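PDB 2WBT: B-129, which is essential for virus function and, with two zinc fingers that each hold a zinc ion, probably binds DNA. Local coordinates for residues A[88-91]-A[92-96]; A[22-26]-A[27-31]. All blocks are in the same frame, centred on the assembly; numbering follows the deposited sequence.

Interaction 1 of 2, residues A[88-91]-A[92-96]; sequences VSLK and QHIRY. With ZN (zinc ion), chain C.
L90 and I94, one helical turn apart, meet through their branch ends, L90 CD1 lying 4.4 Å from I94 CD1, while I94 N donates to L90 O at 3.0 Å. The same carbonyl oxygen lies 3.3 Å from H93 CB, at the root of the side chain that reaches the metal. H93 NE2 binds the zinc ion at 2.3 Å; C77, C80 and E98 complete the site, so a glutamate stands where a classical C2H2 finger has its second histidine. Histidine suits the place because its ring carries a donor nitrogen well beyond the helix surface. With CG turned away from the backbone N (chi1 161°), the imidazole projects from the helix toward the metal.

Behind this ligand the backbone is held by successive i to i+4 helical bonds: H93 N bonds to S89 O at 3.2 Å, flanked by Q92 N to V88 O and R95 N to K91 O, the last at 3.0 Å. Earlier in the helix, S89 turns its small hydroxyl back along the chain, where OG hydrogen-bonds to S86 O and S85 OG. K91, on the exposed side of the helix, lays its side chain against S129.

Helix 87-96 packs its apolar side on neighbouring parts of the chain: L90 touches C77 and also F84 of strand 83-84, I94 rests on C77 and V128, and the rings of H93 and F84 meet with planes at about 35°.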
loop_
_atom_site.group_PDB
_atom_site.type_symbol
_atom_site.label_atom_id
_atom_site.label_comp_id
_atom_site.label_asym_id
_atom_site.label_seq_id
_atom_site.Cartn_x
_atom_site.Cartn_y
_atom_site.Cartn_z
ATOM N N VAL A 88 -22.588 11.532 -5.515
ATOM C CA VAL A 88 -23.454 12.603 -5.013
ATOM C C VAL A 88 -23.624 12.529 -3.493
ATOM O O VAL A 88 -23.552 13.549 -2.805
ATOM C CB VAL A 88 -24.846 12.564 -5.685
ATOM C CG1 VAL A 88 -25.771 13.612 -5.077
ATOM C CG2 VAL A 88 -24.719 12.774 -7.188
ATOM N N SER A 89 -23.849 11.321 -2.980
ATOM C CA SER A 89 -23.988 11.103 -1.537
ATOM C C SER A 89 -22.642 11.198 -0.814
ATOM O O SER A 89 -22.589 11.562 0.363
ATOM C CB SER A 89 -24.638 9.745 -1.260
ATOM O OG SER A 89 -23.849 8.683 -1.765
ATOM N N LEU A 90 -21.563 10.860 -1.519
ATOM C CA LEU A 90 -20.207 10.969 -0.976
ATOM C C LEU A 90 -19.817 12.421 -0.704
ATOM O O LEU A 90 -19.254 12.722 0.348
ATOM C CB LEU A 90 -19.188 10.329 -1.927
ATOM C CG LEU A 90 -17.704 10.586 -1.631
ATOM C CD1 LEU A 90 -17.300 9.929 -0.318
ATOM C CD2 LEU A 90 -16.841 10.074 -2.775
ATOM N N LYS A 91 -20.097 13.313 -1.653
ATOM C CA LYS A 91 -19.736 14.726 -1.483
ATOM C C LYS A 91 -20.784 15.529 -0.710
ATOM O O LYS A 91 -20.510 16.658 -0.303
ATOM C CB LYS A 91 -19.388 15.397 -2.816
ATOM C CG LYS A 91 -20.526 15.567 -3.804
ATOM C CD LYS A 91 -19.992 16.075 -5.137
ATOM C CE LYS A 91 -19.279 14.978 -5.924
ATOM N NZ LYS A 91 -18.581 15.519 -7.123
ATOM N N GLN A 92 -21.973 14.963 -0.513
ATOM C CA GLN A 92 -22.900 15.510 0.481
ATOM C C GLN A 92 -22.307 15.294 1.871
ATOM O O GLN A 92 -22.402 16.156 2.742
ATOM C CB GLN A 92 -24.281 14.853 0.400
ATOM C CG GLN A 92 -25.211 15.271 1.541
ATOM C CD GLN A 92 -26.625 14.772 1.361
ATOM O OE1 GLN A 92 -27.095 13.918 2.118
ATOM N NE2 GLN A 92 -27.321 15.304 0.356
ATOM N N HIS A 93 -21.694 14.128 2.057
ATOM C CA HIS A 93 -21.040 13.780 3.324
ATOM C C HIS A 93 -19.824 14.653 3.576
ATOM O O HIS A 93 -19.637 15.158 4.683
ATOM C CB HIS A 93 -20.618 12.307 3.337
ATOM C CG HIS A 93 -19.572 11.971 4.365
ATOM N ND1 HIS A 93 -19.873 11.740 5.690
ATOM C CD2 HIS A 93 -18.233 11.796 4.250
ATOM C CE1 HIS A 93 -18.764 11.449 6.350
ATOM N NE2 HIS A 93 -17.754 11.476 5.499
ATOM N N ILE A 94 -18.992 14.811 2.552
ATOM C CA ILE A 94 -17.778 15.616 2.669
ATOM C C ILE A 94 -18.112 17.086 2.906
ATOM O O ILE A 94 -17.486 17.741 3.741
ATOM C CB ILE A 94 -16.879 15.473 1.421
ATOM C CG1 ILE A 94 -16.137 14.136 1.460
ATOM C CG2 ILE A 94 -15.867 16.609 1.344
ATOM C CD1 ILE A 94 -15.376 13.824 0.189
ATOM N N ARG A 95 -19.102 17.593 2.177
ATOM C CA ARG A 95 -19.500 18.993 2.300
ATOM C C ARG A 95 -20.150 19.315 3.649
ATOM O O ARG A 95 -19.836 20.342 4.254
ATOM C CB ARG A 95 -20.445 19.393 1.165
ATOM C CG ARG A 95 -20.926 20.829 1.263
ATOM C CD ARG A 95 -21.485 21.334 -0.044
ATOM N NE ARG A 95 -21.966 22.707 0.082
ATOM C CZ ARG A 95 -22.484 23.423 -0.913
ATOM N NH1 ARG A 95 -22.598 22.907 -2.134
ATOM N NH2 ARG A 95 -22.892 24.667 -0.687
ATOM N N TYR A 96 -21.042 18.443 4.116
ATOM C CA TYR A 96 -21.866 18.743 5.298
ATOM C C TYR A 96 -21.575 17.911 6.554
ATOM O O TYR A 96 -21.849 18.371 7.664
ATOM C CB TYR A 96 -23.350 18.611 4.945
ATOM C CG TYR A 96 -23.816 19.596 3.895
ATOM C CD1 TYR A 96 -24.143 20.905 4.239
ATOM C CD2 TYR A 96 -23.930 19.220 2.560
ATOM C CE1 TYR A 96 -24.571 21.814 3.278
ATOM C CE2 TYR A 96 -24.357 20.120 1.593
ATOM C CZ TYR A 96 -24.675 21.415 1.958
ATOM O OH TYR A 96 -25.099 22.311 1.004
HETATM ZN ZN ZN C . -15.543 10.920 5.902
#

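Interaction 2 of 2, residues A[22-26]-A[27-31]; sequences IHVTL and EELKR
T25 and E28 are joined by two hydrogen bonds that converge on one carboxylate oxygen. T25 N donates to E28 OE2 at 3.1 Å, nearly straight (162° at the hydrogen) and on the anti side of the oxygen, close to the carboxylate plane. The T25 hydroxyl adds a second bond, OG1 to OE2 at 2.7 Å, arriving from above that plane, 45° out of it. Threonine suits the place because its hydroxyl sits beside its own backbone N, so both reach one oxygen. E28 CG sits between its own backbone N and carbonyl carbon (chi1 62°), and glutamate is long enough to turn its carboxylate back over the first turn.

A glutamate bonding the backbone N three residues before it, at the start of a helix, recalls one half of a capping box, and here it ties the connection from strand 20-23 to helix 26-32. Two weak backbone bonds start the helical pattern: L29 N to T25 O at 3.3 Å and K30 N to L26 O at 3.5 Å.

Apolar contact comes from V24, whose CG1 lies 3.5 Å from L29 CB, the two side chains crossing at about a right angle; branched and buried, V24 suits this inner position. L26 CD2 approaches L29 CD2 at 4.4 Å.

Charge pairs E27 with R31 a turn later, OE1 to NH2 at 3.3 Å, without an N-H aimed at the oxygen. E27, E28 and R31 also pack on H52 of the second subunit, and H23 and I22 join a strand of that chain in an antiparallel ladder.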
loop_
_atom_site.group_PDB
_atom_site.type_symbol
_atom_site.label_atom_id
_atom_site.label_comp_id
_atom_site.label_asym_id
_atom_site.label_seq_id
_atom_site.Cartn_x
_atom_site.Cartn_y
_atom_site.Cartn_z
ATOM N N ILE A 22 8.669 -16.659 9.173
ATOM C CA ILE A 22 7.383 -16.276 9.749
ATOM C C ILE A 22 6.632 -17.534 10.172
ATOM O O ILE A 22 6.215 -18.327 9.326
ATOM C CB ILE A 22 6.529 -15.478 8.746
ATOM C CG1 ILE A 22 7.176 -14.117 8.472
ATOM C CG2 ILE A 22 5.110 -15.296 9.273
ATOM C CD1 ILE A 22 6.337 -13.199 7.608
ATOM N N HIS A 23 6.467 -17.714 11.482
ATOM C CA HIS A 23 5.754 -18.873 12.015
ATOM C C HIS A 23 4.274 -18.786 11.666
ATOM O O HIS A 23 3.655 -17.728 11.801
ATOM C CB HIS A 23 5.933 -18.990 13.529
ATOM C CG HIS A 23 5.049 -20.022 14.160
ATOM N ND1 HIS A 23 5.339 -21.369 14.137
ATOM C CD2 HIS A 23 3.875 -19.903 14.824
ATOM C CE1 HIS A 23 4.385 -22.035 14.763
ATOM N NE2 HIS A 23 3.485 -21.168 15.190
ATOM N N VAL A 24 3.717 -19.910 11.228
ATOM C CA VAL A 24 2.364 -19.945 10.700
ATOM C C VAL A 24 1.661 -21.260 11.061
ATOM O O VAL A 24 2.316 -22.261 11.359
ATOM C CB VAL A 24 2.410 -19.740 9.171
ATOM C CG1 VAL A 24 2.623 -21.069 8.444
ATOM C CG2 VAL A 24 1.170 -19.061 8.701
ATOM N N THR A 25 0.329 -21.246 11.038
ATOM C CA THR A 25 -0.475 -22.433 11.365
ATOM C C THR A 25 -0.419 -23.459 10.226
ATOM O O THR A 25 0.333 -23.279 9.269
ATOM C CB THR A 25 -1.950 -22.053 11.660
ATOM O OG1 THR A 25 -2.562 -21.518 10.480
ATOM C CG2 THR A 25 -2.023 -21.026 12.781
ATOM N N LEU A 26 -1.206 -24.529 10.332
ATOM C CA LEU A 26 -1.250 -25.564 9.289
ATOM C C LEU A 26 -2.126 -25.186 8.090
ATOM O O LEU A 26 -1.837 -25.594 6.963
ATOM C CB LEU A 26 -1.724 -26.902 9.869
ATOM C CG LEU A 26 -0.768 -27.614 10.832
ATOM C CD1 LEU A 26 -1.401 -28.896 11.352
ATOM C CD2 LEU A 26 0.570 -27.911 10.165
ATOM N N GLU A 27 -3.189 -24.419 8.327
ATOM C CA GLU A 27 -4.126 -24.046 7.263
ATOM C C GLU A 27 -3.500 -23.069 6.269
ATOM O O GLU A 27 -3.625 -23.241 5.056
ATOM C CB GLU A 27 -5.399 -23.426 7.850
ATOM C CG GLU A 27 -6.565 -23.366 6.863
ATOM C CD GLU A 27 -7.622 -22.347 7.250
ATOM O OE1 GLU A 27 -7.279 -21.154 7.391
ATOM O OE2 GLU A 27 -8.799 -22.736 7.399
ATOM N N GLU A 28 -2.829 -22.052 6.798
ATOM C CA GLU A 28 -2.237 -20.986 5.981
ATOM C C GLU A 28 -0.839 -21.343 5.447
ATOM O O GLU A 28 -0.394 -20.779 4.446
ATOM C CB GLU A 28 -2.213 -19.670 6.767
ATOM C CG GLU A 28 -1.373 -19.705 8.026
ATOM C CD GLU A 28 -1.826 -18.712 9.089
ATOM O OE1 GLU A 28 -2.341 -17.633 8.730
ATOM O OE2 GLU A 28 -1.651 -19.011 10.289
ATOM N N LEU A 29 -0.157 -22.271 6.121
ATOM C CA LEU A 29 1.102 -22.854 5.623
ATOM C C LEU A 29 0.892 -23.521 4.268
ATOM O O LEU A 29 1.627 -23.261 3.313
ATOM C CB LEU A 29 1.638 -23.891 6.622
ATOM C CG LEU A 29 2.705 -24.892 6.162
ATOM C CD1 LEU A 29 3.898 -24.179 5.544
ATOM C CD2 LEU A 29 3.147 -25.761 7.330
ATOM N N LYS A 30 -0.111 -24.391 4.207
ATOM C CA LYS A 30 -0.482 -25.079 2.971
ATOM C C LYS A 30 -1.061 -24.099 1.954
ATOM O O LYS A 30 -0.791 -24.204 0.758
ATOM C CB LYS A 30 -1.498 -26.186 3.263
ATOM C CG LYS A 30 -0.957 -27.304 4.146
ATOM C CD LYS A 30 -2.043 -28.292 4.545
ATOM C CE LYS A 30 -2.387 -29.247 3.412
ATOM N NZ LYS A 30 -3.518 -30.149 3.768
ATOM N N ARG A 31 -1.855 -23.151 2.446
ATOM C CA ARG A 31 -2.447 -22.104 1.609
ATOM C C ARG A 31 -1.391 -21.147 1.040
ATOM O O ARG A 31 -1.619 -20.526 0.000
ATOM C CB ARG A 31 -3.499 -21.317 2.402
ATOM C CG ARG A 31 -4.441 -20.480 1.547
ATOM C CD ARG A 31 -5.445 -19.693 2.387
ATOM N NE ARG A 31 -6.385 -20.554 3.109
ATOM C CZ ARG A 31 -7.559 -20.159 3.607
ATOM N NH1 ARG A 31 -7.979 -18.905 3.464
ATOM N NH2 ARG A 31 -8.327 -21.034 4.248
#

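Interactions 1 and 2 lie on opposite sides of the chain's centre, 43 Å apart between centres and about 31 Å between nearest atoms, so neither touches the other. They come in series along the sequence, 22-31 first and 88-96 later, with helices 37-52 and 60-72 between them. Their settings differ accordingly: interaction 1 belongs to the first zinc finger and holds one of the four ligands of its metal, with no atom of the second subunit against it, whereas interaction 2, far from that zinc ion, shapes a helix start whose residues also border the second subunit.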